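Local coordinates for germination protein (Bacillus megaterium, PDB 6O59) that probably takes part in germinant sensing, as the N-terminal domain of the A subunit of the spore germinant receptor GerK3, at residues 30-35 with 59-64; 45-50 with 159-164; 104-109 with 165-170. All blocks are in the same frame, centred on the assembly; numbering follows the deposited sequence.

Contact 1 (30-35 with 59-64)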
loop_
_atom_site.group_PDB
_atom_site.type_symbol
_atom_site.label_atom_id
_atom_site.label_comp_id
_atom_site.label_asym_id
_atom_site.label_seq_id
_atom_site.Cartn_x
_atom_site.Cartn_y
_atom_site.Cartn_z
ATOM N N ARG A 30 6.239 -4.533 10.557
ATOM C CA ARG A 30 7.495 -4.648 11.291
ATOM C C ARG A 30 7.227 -5.358 12.607
ATOM O O ARG A 30 6.554 -4.814 13.482
ATOM C CB ARG A 30 8.154 -3.276 11.532
ATOM C CG ARG A 30 8.528 -2.516 10.275
ATOM C CD ARG A 30 9.963 -2.732 9.907
ATOM N NE ARG A 30 10.491 -1.589 9.170
ATOM C CZ ARG A 30 10.716 -1.580 7.864
ATOM N NH1 ARG A 30 10.470 -2.662 7.133
ATOM N NH2 ARG A 30 11.205 -0.497 7.277
ATOM N N HIS A 31 7.688 -6.596 12.730
ATOM C CA HIS A 31 7.522 -7.328 13.981
ATOM C C HIS A 31 8.578 -6.902 14.971
ATOM O O HIS A 31 9.734 -6.682 14.594
ATOM C CB HIS A 31 7.619 -8.836 13.771
ATOM C CG HIS A 31 6.482 -9.410 13.008
ATOM N ND1 HIS A 31 6.567 -9.623 11.644
ATOM C CD2 HIS A 31 5.264 -9.801 13.441
ATOM C CE1 HIS A 31 5.403 -10.136 11.289
ATOM N NE2 HIS A 31 4.585 -10.261 12.337
ATOM N N PHE A 32 8.185 -6.787 16.235
ATOM C CA PHE A 32 9.092 -6.490 17.328
ATOM C C PHE A 32 8.533 -7.084 18.639
ATOM O O PHE A 32 7.435 -7.662 18.660
ATOM C CB PHE A 32 9.410 -4.993 17.438
ATOM C CG PHE A 32 8.322 -4.092 17.960
ATOM C CD1 PHE A 32 7.316 -3.632 17.121
ATOM C CD2 PHE A 32 8.332 -3.660 19.283
ATOM C CE1 PHE A 32 6.322 -2.784 17.606
ATOM C CE2 PHE A 32 7.341 -2.806 19.761
ATOM C CZ PHE A 32 6.351 -2.366 18.919
ATOM N N LYS A 33 9.334 -7.006 19.702
ATOM C CA LYS A 33 8.981 -7.548 20.998
ATOM C C LYS A 33 9.140 -6.492 22.059
ATOM O O LYS A 33 10.018 -5.628 21.966
ATOM C CB LYS A 33 9.815 -8.790 21.315
ATOM C CG LYS A 33 8.980 -10.052 21.265
ATOM C CD LYS A 33 9.531 -11.102 20.331
ATOM C CE LYS A 33 8.605 -12.293 20.306
ATOM N NZ LYS A 33 8.912 -13.212 19.179
ATOM N N ILE A 34 8.255 -6.546 23.051
ATOM C CA ILE A 34 8.224 -5.629 24.172
ATOM C C ILE A 34 8.071 -6.446 25.484
ATOM O O ILE A 34 7.833 -7.661 25.458
ATOM C CB ILE A 34 7.120 -4.556 23.921
ATOM C CG1 ILE A 34 7.582 -3.157 24.395
ATOM C CG2 ILE A 34 5.735 -4.928 24.455
ATOM C CD1 ILE A 34 8.350 -2.264 23.242
ATOM N N GLY A 35 8.276 -5.777 26.604
ATOM C CA GLY A 35 8.196 -6.409 27.911
ATOM C C GLY A 35 9.561 -6.673 28.506
ATOM O O GLY A 35 10.588 -6.397 27.867
ATOM N N TYR A 59 11.920 4.498 18.079
ATOM C CA TYR A 59 11.487 4.353 19.464
ATOM C C TYR A 59 11.084 2.899 19.739
ATOM O O TYR A 59 11.633 2.269 20.644
ATOM C CB TYR A 59 10.328 5.326 19.779
ATOM C CG TYR A 59 9.596 5.007 21.069
ATOM C CD1 TYR A 59 8.456 4.203 21.069
ATOM C CD2 TYR A 59 10.047 5.501 22.291
ATOM C CE1 TYR A 59 7.813 3.860 22.256
ATOM C CE2 TYR A 59 9.391 5.190 23.483
ATOM C CZ TYR A 59 8.272 4.370 23.461
ATOM O OH TYR A 59 7.614 4.064 24.631
ATOM N N LEU A 60 10.153 2.374 18.921
ATOM C CA LEU A 60 9.584 1.048 19.054
ATOM C C LEU A 60 10.579 -0.070 18.813
ATOM O O LEU A 60 10.748 -0.916 19.696
ATOM C CB LEU A 60 8.395 0.900 18.097
ATOM C CG LEU A 60 7.142 1.712 18.465
ATOM C CD1 LEU A 60 6.111 1.656 17.351
ATOM C CD2 LEU A 60 6.538 1.261 19.819
ATOM N N LEU A 61 11.245 -0.072 17.645
ATOM C CA LEU A 61 12.160 -1.128 17.224
ATOM C C LEU A 61 13.529 -1.082 17.909
ATOM O O LEU A 61 14.250 -2.079 17.849
ATOM C CB LEU A 61 12.318 -1.138 15.700
ATOM C CG LEU A 61 11.025 -1.238 14.887
ATOM C CD1 LEU A 61 11.302 -1.136 13.412
ATOM C CD2 LEU A 61 10.267 -2.500 15.183
ATOM N N GLN A 62 13.889 0.021 18.575
ATOM C CA GLN A 62 15.158 0.050 19.319
ATOM C C GLN A 62 14.868 0.005 20.811
ATOM O O GLN A 62 15.807 -0.053 21.599
ATOM C CB GLN A 62 16.025 1.274 18.985
ATOM C CG GLN A 62 16.555 1.333 17.563
ATOM C CD GLN A 62 17.004 2.716 17.149
ATOM O OE1 GLN A 62 16.838 3.107 15.991
ATOM N NE2 GLN A 62 17.595 3.487 18.067
ATOM N N SER A 63 13.554 0.010 21.189
ATOM C CA SER A 63 12.989 0.022 22.553
ATOM C C SER A 63 13.619 1.180 23.345
ATOM O O SER A 63 14.468 0.965 24.217
ATOM C CB SER A 63 13.163 -1.328 23.246
ATOM O OG SER A 63 12.306 -1.426 24.370
ATOM N N LEU A 64 13.232 2.418 22.979
ATOM C CA LEU A 64 13.804 3.655 23.516
ATOM C C LEU A 64 13.054 4.216 24.749
ATOM O O LEU A 64 13.387 5.311 25.221
ATOM C CB LEU A 64 13.879 4.708 22.389
ATOM C CG LEU A 64 15.256 4.981 21.715
ATOM C CD1 LEU A 64 16.091 3.719 21.523
ATOM C CD2 LEU A 64 15.085 5.690 20.387
#
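Phe-32 is the hub on which two leucines of the last turn of helix 54-62 converge. Its CB points toward the helix, while His-31 and Lys-33 beside it point away. CG sits between the backbone N and the carbonyl carbon (chi1 73°), which carries the ring up to Leu-60. There CB of Leu-60 lies over one face, 4.3 Å from the ring centroid and 23° off the ring normal, a CH-pi contact displaced toward the rim. CD2 of Leu-60 continues it at the ring's tip, 3.7 Å from Phe-32 CZ. Leu-61 arrives almost at right angles, and its CD2 lies 3.5 Å from Phe-32 CB, at the root of the ring. Its other methyl, CD1, meets Arg-30 CD, whose chain bends at chi2 and whose NE is hydrogen-bonded to Gln-57. Ile-34 brings CD1 into the ring plane at the edge, 4.2 Å from Ser-63 OG, a hydroxyl bonded to Gln-69. Ser-63, with positive phi, belongs to the Schellman motif that follows the helix, with Leu-64 N bonded back to Tyr-59 O at 2.8 Å. Such apolar side-chain contact is characteristic of a helix laid against an antiparallel sheet, here with its end over an edge strand, 27-34.

Contact 2 (45-50 with 159-164)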
loop_
_atom_site.group_PDB
_atom_site.type_symbol
_atom_site.label_atom_id
_atom_site.label_comp_id
_atom_site.label_asym_id
_atom_site.label_seq_id
_atom_site.Cartn_x
_atom_site.Cartn_y
_atom_site.Cartn_z
ATOM N N VAL A 45 2.374 -1.427 11.631
ATOM C CA VAL A 45 1.775 -1.609 10.310
ATOM C C VAL A 45 1.590 -0.233 9.693
ATOM O O VAL A 45 0.912 0.613 10.283
ATOM C CB VAL A 45 0.443 -2.429 10.311
ATOM C CG1 VAL A 45 -0.047 -2.676 8.885
ATOM C CG2 VAL A 45 0.593 -3.756 11.048
ATOM N N TYR A 46 2.175 -0.011 8.502
ATOM C CA TYR A 46 2.064 1.258 7.790
ATOM C C TYR A 46 2.199 1.081 6.267
ATOM O O TYR A 46 2.822 0.120 5.814
ATOM C CB TYR A 46 3.121 2.259 8.315
ATOM C CG TYR A 46 4.559 1.867 8.055
ATOM C CD1 TYR A 46 5.237 1.009 8.921
ATOM C CD2 TYR A 46 5.254 2.376 6.962
ATOM C CE1 TYR A 46 6.561 0.642 8.682
ATOM C CE2 TYR A 46 6.572 2.006 6.705
ATOM C CZ TYR A 46 7.226 1.145 7.572
ATOM O OH TYR A 46 8.537 0.804 7.326
ATOM N N ILE A 47 1.648 2.039 5.484
ATOM C CA ILE A 47 1.779 2.072 4.016
ATOM C C ILE A 47 3.038 2.888 3.676
ATOM O O ILE A 47 3.141 4.067 4.033
ATOM C CB ILE A 47 0.519 2.606 3.241
ATOM C CG1 ILE A 47 -0.743 1.782 3.523
ATOM C CG2 ILE A 47 0.770 2.668 1.739
ATOM C CD1 ILE A 47 -1.923 2.451 3.054
ATOM N N GLU A 48 3.965 2.245 2.961
ATOM C CA GLU A 48 5.222 2.775 2.469
ATOM C C GLU A 48 5.037 4.086 1.677
ATOM O O GLU A 48 4.162 4.182 0.798
ATOM C CB GLU A 48 5.853 1.713 1.542
ATOM C CG GLU A 48 7.250 1.239 1.896
ATOM C CD GLU A 48 7.688 -0.007 1.140
ATOM O OE1 GLU A 48 7.253 -0.195 -0.022
ATOM O OE2 GLU A 48 8.474 -0.800 1.713
ATOM N N GLY A 49 5.871 5.067 2.008
ATOM C CA GLY A 49 5.967 6.341 1.307
ATOM C C GLY A 49 4.920 7.402 1.535
ATOM O O GLY A 49 5.031 8.478 0.945
ATOM N N ILE A 50 3.893 7.127 2.355
ATOM C CA ILE A 50 2.849 8.130 2.626
ATOM C C ILE A 50 2.872 8.479 4.122
ATOM O O ILE A 50 1.875 8.948 4.682
ATOM C CB ILE A 50 1.428 7.698 2.125
ATOM C CG1 ILE A 50 0.936 6.397 2.794
ATOM C CG2 ILE A 50 1.392 7.612 0.603
ATOM C CD1 ILE A 50 -0.495 6.318 2.906
ATOM N N MET A 159 2.016 8.234 -4.631
ATOM C CA MET A 159 1.242 9.327 -5.215
ATOM C C MET A 159 -0.214 8.924 -5.411
ATOM O O MET A 159 -1.086 9.708 -5.054
ATOM C CB MET A 159 1.868 9.811 -6.537
ATOM C CG MET A 159 3.209 10.512 -6.314
ATOM S SD MET A 159 4.041 11.100 -7.801
ATOM C CE MET A 159 3.367 12.690 -7.882
ATOM N N VAL A 160 -0.477 7.699 -5.904
ATOM C CA VAL A 160 -1.831 7.172 -6.122
ATOM C C VAL A 160 -2.525 6.972 -4.752
ATOM O O VAL A 160 -3.651 7.446 -4.558
ATOM C CB VAL A 160 -1.831 5.863 -6.963
ATOM C CG1 VAL A 160 -3.245 5.299 -7.085
ATOM C CG2 VAL A 160 -1.206 6.070 -8.345
ATOM N N ARG A 161 -1.826 6.302 -3.807
ATOM C CA ARG A 161 -2.258 6.031 -2.425
ATOM C C ARG A 161 -2.711 7.276 -1.649
ATOM O O ARG A 161 -3.416 7.156 -0.648
ATOM C CB ARG A 161 -1.105 5.374 -1.632
ATOM C CG ARG A 161 -0.907 3.897 -1.942
ATOM C CD ARG A 161 -2.099 3.072 -1.518
ATOM N NE ARG A 161 -1.726 1.689 -1.287
ATOM C CZ ARG A 161 -2.585 0.683 -1.271
ATOM N NH1 ARG A 161 -3.875 0.901 -1.486
ATOM N NH2 ARG A 161 -2.158 -0.557 -1.075
ATOM N N ARG A 162 -2.233 8.450 -2.064
ATOM C CA ARG A 162 -2.536 9.728 -1.440
ATOM C C ARG A 162 -3.887 10.239 -1.905
ATOM O O ARG A 162 -4.555 10.949 -1.152
ATOM C CB ARG A 162 -1.443 10.740 -1.745
ATOM C CG ARG A 162 -0.272 10.618 -0.809
ATOM C CD ARG A 162 0.667 11.808 -0.901
ATOM N NE ARG A 162 1.869 11.668 -0.068
ATOM C CZ ARG A 162 3.066 11.301 -0.523
ATOM N NH1 ARG A 162 3.229 10.982 -1.805
ATOM N NH2 ARG A 162 4.108 11.241 0.302
ATOM N N ILE A 163 -4.288 9.850 -3.144
ATOM C CA ILE A 163 -5.551 10.209 -3.814
ATOM C C ILE A 163 -6.641 9.138 -3.547
ATOM O O ILE A 163 -7.749 9.492 -3.144
ATOM C CB ILE A 163 -5.329 10.423 -5.342
ATOM C CG1 ILE A 163 -4.154 11.378 -5.605
ATOM C CG2 ILE A 163 -6.617 10.913 -6.017
ATOM C CD1 ILE A 163 -3.977 11.798 -7.003
ATOM N N ILE A 164 -6.342 7.850 -3.815
ATOM C CA ILE A 164 -7.299 6.753 -3.594
ATOM C C ILE A 164 -7.010 6.175 -2.223
ATOM O O ILE A 164 -6.016 5.464 -2.061
ATOM C CB ILE A 164 -7.230 5.680 -4.734
ATOM C CG1 ILE A 164 -7.439 6.299 -6.128
ATOM C CG2 ILE A 164 -8.197 4.515 -4.506
ATOM C CD1 ILE A 164 -8.832 6.785 -6.444
#
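Ile-50 closes a type II beta turn that begins at Ile-47, and its CG2 methyl is the centre of the tightly packed part. This branch stands anti to the carbonyl carbon and lodges between two successive arginines of helix 153-163. It lies 3.7 Å from Arg-162 CG and 4.0 Å from Arg-161 CB. The Arg-162 chain, extended from CG to NE, runs past Ile-50 in the opposite direction, so that the same methyl also sits 4.1 Å above the centre of one guanidinium face. Deeper in, Ile-47 CG2 approaches Arg-161 NE at 4.0 Å, the two side chains crossing at about a right angle. Arg-161 is buried, yet its charge is answered: NH2 forms a salt bridge with Asp-26, and NH1 is hydrogen-bonded to Leu-169 O. A bend at chi2 (-65°) turns its chain on the way to these partners.

The outer side is looser. Gly-49, whose positive phi suits the turn, and Arg-162 are both exposed. Gly-49 O comes within 3.0 Å of Arg-162 NH2, but the angle is too poor for a hydrogen bond, leaving a polar proximity at the rim.

Around this junction, Ile-47 and Arg-161 both touch Ile-27 of strand 27-34 and Met-106 of helix 98-106, while Val-160, Ile-163 and Ile-164 pack on helix 240-248.

Contact 3 (104-109 with 165-170)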
loop_
_atom_site.group_PDB
_atom_site.type_symbol
_atom_site.label_atom_id
_atom_site.label_comp_id
_atom_site.label_asym_id
_atom_site.label_seq_id
_atom_site.Cartn_x
_atom_site.Cartn_y
_atom_site.Cartn_z
ATOM N N SER A 104 -7.617 4.637 8.912
ATOM C CA SER A 104 -6.454 5.333 9.467
ATOM C C SER A 104 -5.157 4.859 8.750
ATOM O O SER A 104 -4.300 5.681 8.384
ATOM C CB SER A 104 -6.384 5.152 10.979
ATOM O OG SER A 104 -5.312 4.332 11.407
ATOM N N LEU A 105 -5.065 3.540 8.495
ATOM C CA LEU A 105 -3.952 2.944 7.771
ATOM C C LEU A 105 -3.846 3.564 6.362
ATOM O O LEU A 105 -2.761 4.006 5.983
ATOM C CB LEU A 105 -4.155 1.412 7.695
ATOM C CG LEU A 105 -3.122 0.596 6.900
ATOM C CD1 LEU A 105 -1.842 0.450 7.671
ATOM C CD2 LEU A 105 -3.654 -0.766 6.601
ATOM N N MET A 106 -4.981 3.646 5.626
ATOM C CA MET A 106 -5.041 4.172 4.252
ATOM C C MET A 106 -4.757 5.672 4.201
ATOM O O MET A 106 -4.336 6.181 3.162
ATOM C CB MET A 106 -6.398 3.874 3.578
ATOM C CG MET A 106 -6.787 2.365 3.475
ATOM S SD MET A 106 -5.465 1.108 3.404
ATOM C CE MET A 106 -5.001 1.230 1.756
ATOM N N SER A 107 -4.949 6.374 5.323
ATOM C CA SER A 107 -4.731 7.814 5.412
ATOM C C SER A 107 -3.284 8.161 5.863
ATOM O O SER A 107 -3.006 9.298 6.256
ATOM C CB SER A 107 -5.758 8.434 6.352
ATOM O OG SER A 107 -5.457 8.056 7.681
ATOM N N GLY A 108 -2.383 7.195 5.787
ATOM C CA GLY A 108 -0.991 7.413 6.154
ATOM C C GLY A 108 -0.646 7.364 7.625
ATOM O O GLY A 108 0.385 7.915 8.014
ATOM N N ASP A 109 -1.481 6.721 8.468
ATOM C CA ASP A 109 -1.147 6.595 9.893
ATOM C C ASP A 109 -0.311 5.351 10.114
ATOM O O ASP A 109 -0.238 4.488 9.235
ATOM C CB ASP A 109 -2.410 6.535 10.773
ATOM C CG ASP A 109 -3.149 7.838 11.025
ATOM O OD1 ASP A 109 -2.698 8.890 10.527
ATOM O OD2 ASP A 109 -4.177 7.802 11.723
ATOM N N LYS A 165 -7.854 6.488 -1.234
ATOM C CA LYS A 165 -7.641 6.013 0.143
ATOM C C LYS A 165 -8.587 4.812 0.530
ATOM O O LYS A 165 -9.228 4.797 1.591
ATOM C CB LYS A 165 -7.765 7.185 1.147
ATOM C CG LYS A 165 -6.839 8.369 0.891
ATOM C CD LYS A 165 -6.991 9.399 2.011
ATOM C CE LYS A 165 -6.300 10.721 1.746
ATOM N NZ LYS A 165 -7.056 11.585 0.792
ATOM N N THR A 166 -8.629 3.791 -0.309
ATOM C CA THR A 166 -9.428 2.602 0.008
ATOM C C THR A 166 -8.522 1.369 0.252
ATOM O O THR A 166 -7.550 1.159 -0.497
ATOM C CB THR A 166 -10.491 2.302 -1.079
ATOM O OG1 THR A 166 -11.201 1.118 -0.715
ATOM C CG2 THR A 166 -9.904 2.096 -2.460
ATOM N N PRO A 167 -8.864 0.487 1.226
ATOM C CA PRO A 167 -8.076 -0.752 1.364
ATOM C C PRO A 167 -8.363 -1.718 0.206
ATOM O O PRO A 167 -7.670 -2.714 0.058
ATOM C CB PRO A 167 -8.535 -1.325 2.712
ATOM C CG PRO A 167 -9.876 -0.757 2.941
ATOM C CD PRO A 167 -9.976 0.538 2.207
ATOM N N ASP A 168 -9.384 -1.413 -0.625
ATOM C CA ASP A 168 -9.776 -2.224 -1.782
ATOM C C ASP A 168 -8.825 -1.995 -2.966
ATOM O O ASP A 168 -8.850 -2.774 -3.929
ATOM C CB ASP A 168 -11.239 -1.976 -2.174
ATOM C CG ASP A 168 -12.255 -2.648 -1.266
ATOM O OD1 ASP A 168 -11.849 -3.524 -0.465
ATOM O OD2 ASP A 168 -13.464 -2.313 -1.371
ATOM N N LEU A 169 -7.948 -0.967 -2.872
ATOM C CA LEU A 169 -6.919 -0.730 -3.882
ATOM C C LEU A 169 -5.815 -1.755 -3.644
ATOM O O LEU A 169 -5.101 -1.700 -2.634
ATOM C CB LEU A 169 -6.385 0.711 -3.874
ATOM C CG LEU A 169 -5.262 1.033 -4.881
ATOM C CD1 LEU A 169 -5.643 0.649 -6.308
ATOM C CD2 LEU A 169 -4.905 2.499 -4.820
ATOM N N TRP A 170 -5.770 -2.756 -4.527
ATOM C CA TRP A 170 -4.832 -3.856 -4.404
ATOM C C TRP A 170 -3.673 -3.701 -5.402
ATOM O O TRP A 170 -3.892 -3.404 -6.578
ATOM C CB TRP A 170 -5.568 -5.187 -4.569
ATOM C CG TRP A 170 -6.486 -5.523 -3.426
ATOM C CD1 TRP A 170 -6.765 -4.751 -2.334
ATOM C CD2 TRP A 170 -7.264 -6.717 -3.276
ATOM N NE1 TRP A 170 -7.669 -5.387 -1.520
ATOM C CE2 TRP A 170 -7.995 -6.598 -2.073
ATOM C CE3 TRP A 170 -7.405 -7.894 -4.037
ATOM C CZ2 TRP A 170 -8.833 -7.615 -1.599
ATOM C CZ3 TRP A 170 -8.253 -8.895 -3.576
ATOM C CH2 TRP A 170 -8.959 -8.748 -2.374
#
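A Schellman motif ends helix 98-106, and Met-106, the last residue of that helix, reaches across to the turn that leads into strand 169-176. CG of Met-106 stands anti to the carbonyl carbon (chi1 -58°), and bends at chi2 and chi3 fold the chain along the turn's backbone. CB thus rests 3.6 Å from Lys-165 O, while CG meets the pyrrolidine of Pro-167 at its CD, 3.9 Å away, the two side chains crossing at about a right angle. SD passes alongside Pro-167 CA and CB, and the terminal CE ends 3.4 Å from Thr-166 O. Thr-166 and Pro-167 open a type I beta turn that runs to Leu-169 and includes an ST turn: Thr-166 OG1 accepts from Asp-168 N at 3.1 Å in a fairly straight bond (161°). On the helix side, Gly-108 supplies the positive phi of the Schellman motif, with Asp-109 N bonded to Ser-104 O. That carbonyl is gripped a second time by Ser-107 OG at 2.7 Å, the hydroxyl coming from above the carbonyl plane. At the surface the aliphatic part of Lys-165 runs past Met-106 O and Ser-107 CA, before its end leads away to a weak hydrogen bond with Arg-162 O.

From the N terminus, strand 27-34 and strand 40-47 follow one another and are neighbours in the first sheet. Contact 1 opens on the former, and contact 2 opens on the latter before helix 54-62 turns back to close contact 1, so the two cross; Arg-30 and Tyr-46 touch where they approach. Contact 3 opens later, at the end of helix 98-106, in series with contact 1. Helix 153-163 then closes the long loop of contact 2, and residues 165-170 close contact 3 directly afterwards, so these two also cross, with centres about 7 Å apart. Contact 1 joins elements within the first sheet region; contact 2 ties that region to helix 153-163, and contact 3 ties it to the turn that leads on into the second sheet.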